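Local coordinates for protein apoptosis regulator Bcl-2 homolog (PDB 5TZP) that inhibits apoptosis of the infected host cell by sequestering and inactivating several pro-apoptotic Bcl-2 proteins, including BAX and BAK1, at residues D13-I23 against R131-W140. Residues are numbered along the deposited sequence; the frame is centred on the assembly and turned at random.
Sequences DETYYIALNMI and RSWFIDQDYW
Thr15 and Ile18 of helix 14-32 face Ile135 in the last turn of helix 115-136 and Tyr139 just beyond it, and the axes of segments 14-23 and 131-136 come within 11.3 Å and cross at 74°. This packing in the all-helical Bcl-2 fold shows how a helix end can be closed against a helix far away in sequence: a Schellman motif at Asp138 ends helix 115-136 and turns the chain back, bringing Tyr139 and Trp140 onto helix 14-32. Trp140 makes the largest single contribution to the interface. Its indole NE1 donates to the backbone carbonyl Ile18 O at 2.9 Å; the oxygen lies close to the ring plane, whereas the N-H comes from above the carbonyl plane rather than on a lone pair. Met22 covers one indole face, with CG 3.6 Å from the centroid of the six-membered ring. Bends at chi2 and chi3 curl the thioether back across the indole, so that SD stands above the five-membered ring in a more distant Met-aromatic contact and CE reaches Trp140 CG. Phe134 CE1 lies over the opposite face, leaving the indole sandwiched. Ile18 divides its branches: CG2 packs on Trp140 CD1 and Tyr139 CB, while CD1 makes a CH-pi contact over the Tyr139 ring, 4.2 Å from its centroid. Thr15 CG2 meets the edge of Phe134 at CD2 (3.9 Å), and Ala19 CB rests near CE2. The polar end belongs to Asp13, the N-cap of helix 14-32. Its OD1 accepts from Tyr16 N at 3.0 Å, the capping bond, and, in a salt bridge, from Arg131 NH1 at 2.9 Å on the syn side, with carboxylate and guanidinium planes 75° apart. One water accepts from Arg131 NH1 and also hydrogen-bonds Thr15 OG1, 2.9 Å from the water oxygen.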
loop_
_atom_site.group_PDB
_atom_site.type_symbol
_atom_site.label_atom_id
_atom_site.label_comp_id
_atom_site.label_asym_id
_atom_site.label_seq_id
_atom_site.Cartn_x
_atom_site.Cartn_y
_atom_site.Cartn_z
ATOM N N ASP A 13 0.814 19.191 3.131
ATOM C CA ASP A 13 1.281 19.672 4.410
ATOM C C ASP A 13 2.110 18.575 5.093
ATOM O O ASP A 13 2.570 17.621 4.444
ATOM C CB ASP A 13 0.084 20.143 5.199
ATOM C CG ASP A 13 -0.900 19.027 5.508
ATOM O OD1 ASP A 13 -0.702 17.853 5.066
ATOM O OD2 ASP A 13 -1.875 19.324 6.243
ATOM N N GLU A 14 2.358 18.735 6.398
ATOM C CA GLU A 14 3.195 17.805 7.118
ATOM C C GLU A 14 2.574 16.422 7.114
ATOM O O GLU A 14 3.265 15.429 6.974
ATOM C CB GLU A 14 3.426 18.281 8.553
ATOM C CG GLU A 14 4.552 17.524 9.206
ATOM C CD GLU A 14 4.879 18.045 10.581
ATOM O OE1 GLU A 14 4.394 19.154 10.881
ATOM O OE2 GLU A 14 5.613 17.346 11.330
ATOM N N THR A 15 1.274 16.354 7.307
ATOM C CA THR A 15 0.595 15.071 7.322
ATOM C C THR A 15 0.780 14.355 5.987
ATOM O O THR A 15 1.047 13.156 5.931
ATOM C CB THR A 15 -0.885 15.260 7.668
ATOM O OG1 THR A 15 -0.978 15.936 8.934
ATOM C CG2 THR A 15 -1.572 13.883 7.720
ATOM N N TYR A 16 0.594 15.099 4.884
ATOM C CA TYR A 16 0.816 14.536 3.569
ATOM C C TYR A 16 2.191 13.926 3.441
ATOM O O TYR A 16 2.330 12.801 2.946
ATOM C CB TYR A 16 0.551 15.596 2.476
ATOM C CG TYR A 16 0.865 15.155 1.077
ATOM C CD1 TYR A 16 -0.092 14.621 0.268
ATOM C CD2 TYR A 16 2.183 15.337 0.556
ATOM C CE1 TYR A 16 0.257 14.168 -0.999
ATOM C CE2 TYR A 16 2.498 14.999 -0.722
ATOM C CZ TYR A 16 1.545 14.410 -1.485
ATOM O OH TYR A 16 1.874 14.077 -2.806
ATOM N N TYR A 17 3.251 14.642 3.866
ATOM C CA TYR A 17 4.601 14.095 3.740
ATOM C C TYR A 17 4.869 12.972 4.690
ATOM O O TYR A 17 5.599 12.070 4.338
ATOM C CB TYR A 17 5.641 15.210 3.843
ATOM C CG TYR A 17 5.635 15.975 2.496
ATOM C CD1 TYR A 17 6.087 15.391 1.295
ATOM C CD2 TYR A 17 5.082 17.229 2.424
ATOM C CE1 TYR A 17 6.018 16.100 0.090
ATOM C CE2 TYR A 17 5.031 17.956 1.193
ATOM C CZ TYR A 17 5.507 17.363 0.061
ATOM O OH TYR A 17 5.425 18.117 -1.128
ATOM N N ILE A 18 4.253 12.975 5.875
ATOM C CA ILE A 18 4.404 11.822 6.779
ATOM C C ILE A 18 3.862 10.550 6.120
ATOM O O ILE A 18 4.485 9.470 6.135
ATOM C CB ILE A 18 3.702 12.098 8.104
ATOM C CG1 ILE A 18 4.486 13.149 8.934
ATOM C CG2 ILE A 18 3.540 10.808 8.868
ATOM C CD1 ILE A 18 3.719 13.756 10.039
ATOM N N ALA A 19 2.717 10.678 5.441
ATOM C CA ALA A 19 2.177 9.528 4.699
ATOM C C ALA A 19 3.046 9.159 3.501
ATOM O O ALA A 19 3.438 8.002 3.312
ATOM C CB ALA A 19 0.751 9.821 4.248
ATOM N N LEU A 20 3.305 10.145 2.637
ATOM C CA LEU A 20 4.016 9.884 1.385
ATOM C C LEU A 20 5.390 9.303 1.633
ATOM O O LEU A 20 5.798 8.386 0.967
ATOM C CB LEU A 20 4.103 11.173 0.572
ATOM C CG LEU A 20 4.920 11.038 -0.728
ATOM C CD1 LEU A 20 4.212 10.090 -1.672
ATOM C CD2 LEU A 20 5.132 12.375 -1.378
ATOM N N ASN A 21 6.150 9.889 2.561
ATOM C CA ASN A 21 7.544 9.468 2.740
ATOM C C ASN A 21 7.645 8.007 3.184
ATOM O O ASN A 21 8.545 7.303 2.776
ATOM C CB ASN A 21 8.212 10.404 3.746
ATOM C CG ASN A 21 9.668 10.169 3.883
ATOM O OD1 ASN A 21 10.082 9.647 4.900
ATOM N ND2 ASN A 21 10.459 10.532 2.874
ATOM N N MET A 22 6.718 7.539 4.031
ATOM C CA MET A 22 6.698 6.140 4.435
ATOM C C MET A 22 6.385 5.233 3.269
ATOM O O MET A 22 7.092 4.261 3.003
ATOM C CB MET A 22 5.634 6.004 5.501
ATOM C CG MET A 22 5.530 4.607 6.046
ATOM S SD MET A 22 6.904 4.113 7.115
ATOM C CE MET A 22 6.394 4.714 8.706
ATOM N N ILE A 23 5.321 5.541 2.537
ATOM C CA ILE A 23 4.889 4.697 1.430
ATOM C C ILE A 23 5.960 4.630 0.342
ATOM O O ILE A 23 6.317 3.546 -0.155
ATOM C CB ILE A 23 3.574 5.246 0.873
ATOM C CG1 ILE A 23 2.448 5.117 1.900
ATOM C CG2 ILE A 23 3.228 4.496 -0.436
ATOM C CD1 ILE A 23 1.233 5.948 1.644
ATOM N N ARG A 131 -8.099 11.828 6.460
ATOM C CA ARG A 131 -7.020 12.582 7.128
ATOM C C ARG A 131 -7.192 12.634 8.634
ATOM O O ARG A 131 -6.231 12.384 9.383
ATOM C CB ARG A 131 -6.882 13.976 6.500
ATOM C CG ARG A 131 -5.873 14.887 7.150
ATOM C CD ARG A 131 -5.878 16.329 6.589
ATOM N NE ARG A 131 -5.598 16.389 5.174
ATOM C CZ ARG A 131 -4.383 16.515 4.630
ATOM N NH1 ARG A 131 -3.271 16.620 5.381
ATOM N NH2 ARG A 131 -4.292 16.564 3.311
ATOM N N SER A 132 -8.399 12.883 9.149
ATOM C CA SER A 132 -8.598 12.929 10.594
ATOM C C SER A 132 -8.385 11.573 11.239
ATOM O O SER A 132 -7.776 11.454 12.318
ATOM C CB SER A 132 -10.017 13.444 10.850
ATOM O OG SER A 132 -9.967 14.816 10.617
ATOM N N TRP A 133 -8.828 10.497 10.559
ATOM C CA TRP A 133 -8.560 9.132 11.040
ATOM C C TRP A 133 -7.071 8.879 11.172
ATOM O O TRP A 133 -6.605 8.380 12.196
ATOM C CB TRP A 133 -9.229 8.082 10.109
ATOM C CG TRP A 133 -9.033 6.677 10.498
ATOM C CD1 TRP A 133 -9.851 5.946 11.240
ATOM C CD2 TRP A 133 -7.932 5.827 10.140
ATOM N NE1 TRP A 133 -9.370 4.660 11.378
ATOM C CE2 TRP A 133 -8.178 4.556 10.715
ATOM C CE3 TRP A 133 -6.806 6.000 9.346
ATOM C CZ2 TRP A 133 -7.279 3.489 10.569
ATOM C CZ3 TRP A 133 -5.935 4.922 9.177
ATOM C CH2 TRP A 133 -6.173 3.698 9.768
ATOM N N PHE A 134 -6.302 9.250 10.156
ATOM C CA PHE A 134 -4.855 9.018 10.153
ATOM C C PHE A 134 -4.151 9.776 11.249
ATOM O O PHE A 134 -3.329 9.194 11.980
ATOM C CB PHE A 134 -4.325 9.339 8.764
ATOM C CG PHE A 134 -2.854 9.079 8.563
ATOM C CD1 PHE A 134 -2.325 7.795 8.647
ATOM C CD2 PHE A 134 -1.995 10.098 8.301
ATOM C CE1 PHE A 134 -0.941 7.589 8.327
ATOM C CE2 PHE A 134 -0.640 9.879 8.048
ATOM C CZ PHE A 134 -0.134 8.632 8.071
ATOM N N ILE A 135 -4.492 11.048 11.424
ATOM C CA ILE A 135 -3.893 11.814 12.510
ATOM C C ILE A 135 -4.259 11.195 13.845
ATOM O O ILE A 135 -3.423 11.077 14.770
ATOM C CB ILE A 135 -4.368 13.288 12.411
ATOM C CG1 ILE A 135 -3.815 13.911 11.130
ATOM C CG2 ILE A 135 -3.978 14.062 13.674
ATOM C CD1 ILE A 135 -4.500 15.228 10.775
ATOM N N ASP A 136 -5.490 10.752 13.987
ATOM C CA ASP A 136 -5.950 10.194 15.261
ATOM C C ASP A 136 -5.322 8.847 15.598
ATOM O O ASP A 136 -5.267 8.449 16.773
ATOM C CB ASP A 136 -7.479 10.143 15.241
ATOM C CG ASP A 136 -8.023 9.641 16.506
ATOM O OD1 ASP A 136 -7.913 10.410 17.498
ATOM O OD2 ASP A 136 -8.433 8.460 16.487
ATOM N N GLN A 137 -4.855 8.122 14.590
ATOM C CA GLN A 137 -4.056 6.934 14.718
ATOM C C GLN A 137 -2.639 7.242 15.168
ATOM O O GLN A 137 -1.815 6.341 15.298
ATOM C CB GLN A 137 -4.002 6.172 13.409
ATOM C CG GLN A 137 -5.331 5.431 13.042
ATOM C CD GLN A 137 -5.673 4.394 14.054
ATOM O OE1 GLN A 137 -4.890 3.472 14.268
ATOM N NE2 GLN A 137 -6.849 4.487 14.648
ATOM N N ASP A 138 -2.332 8.519 15.406
ATOM C CA ASP A 138 -0.928 8.986 15.567
ATOM C C ASP A 138 -0.092 8.581 14.352
ATOM O O ASP A 138 0.985 8.008 14.457
ATOM C CB ASP A 138 -0.291 8.534 16.903
ATOM C CG ASP A 138 1.064 9.124 17.164
ATOM O OD1 ASP A 138 1.397 10.240 16.627
ATOM O OD2 ASP A 138 1.821 8.399 17.874
ATOM N N TYR A 139 -0.657 8.881 13.174
ATOM C CA TYR A 139 -0.018 8.639 11.892
ATOM C C TYR A 139 0.243 7.143 11.788
ATOM O O TYR A 139 -0.661 6.312 11.967
ATOM C CB TYR A 139 1.214 9.555 11.735
ATOM C CG TYR A 139 0.924 10.982 12.043
ATOM C CD1 TYR A 139 0.333 11.815 11.103
ATOM C CD2 TYR A 139 1.079 11.458 13.300
ATOM C CE1 TYR A 139 0.063 13.151 11.406
ATOM C CE2 TYR A 139 0.783 12.774 13.605
ATOM C CZ TYR A 139 0.255 13.586 12.645
ATOM O OH TYR A 139 0.014 14.906 13.036
ATOM N N TRP A 140 1.468 6.722 11.507
ATOM C CA TRP A 140 1.786 5.311 11.284
ATOM C C TRP A 140 1.830 4.524 12.591
ATOM O O TRP A 140 1.807 3.303 12.523
ATOM C CB TRP A 140 3.091 5.133 10.487
ATOM C CG TRP A 140 3.018 5.751 9.133
ATOM C CD1 TRP A 140 3.470 6.984 8.808
ATOM C CD2 TRP A 140 2.428 5.153 8.007
ATOM N NE1 TRP A 140 3.191 7.177 7.446
ATOM C CE2 TRP A 140 2.545 6.079 6.958
ATOM C CE3 TRP A 140 1.820 3.921 7.766
ATOM C CZ2 TRP A 140 2.083 5.781 5.652
ATOM C CZ3 TRP A 140 1.406 3.611 6.500
ATOM C CH2 TRP A 140 1.483 4.567 5.461
HETATM O O HOH W 1 -3.245 17.663 8.230
#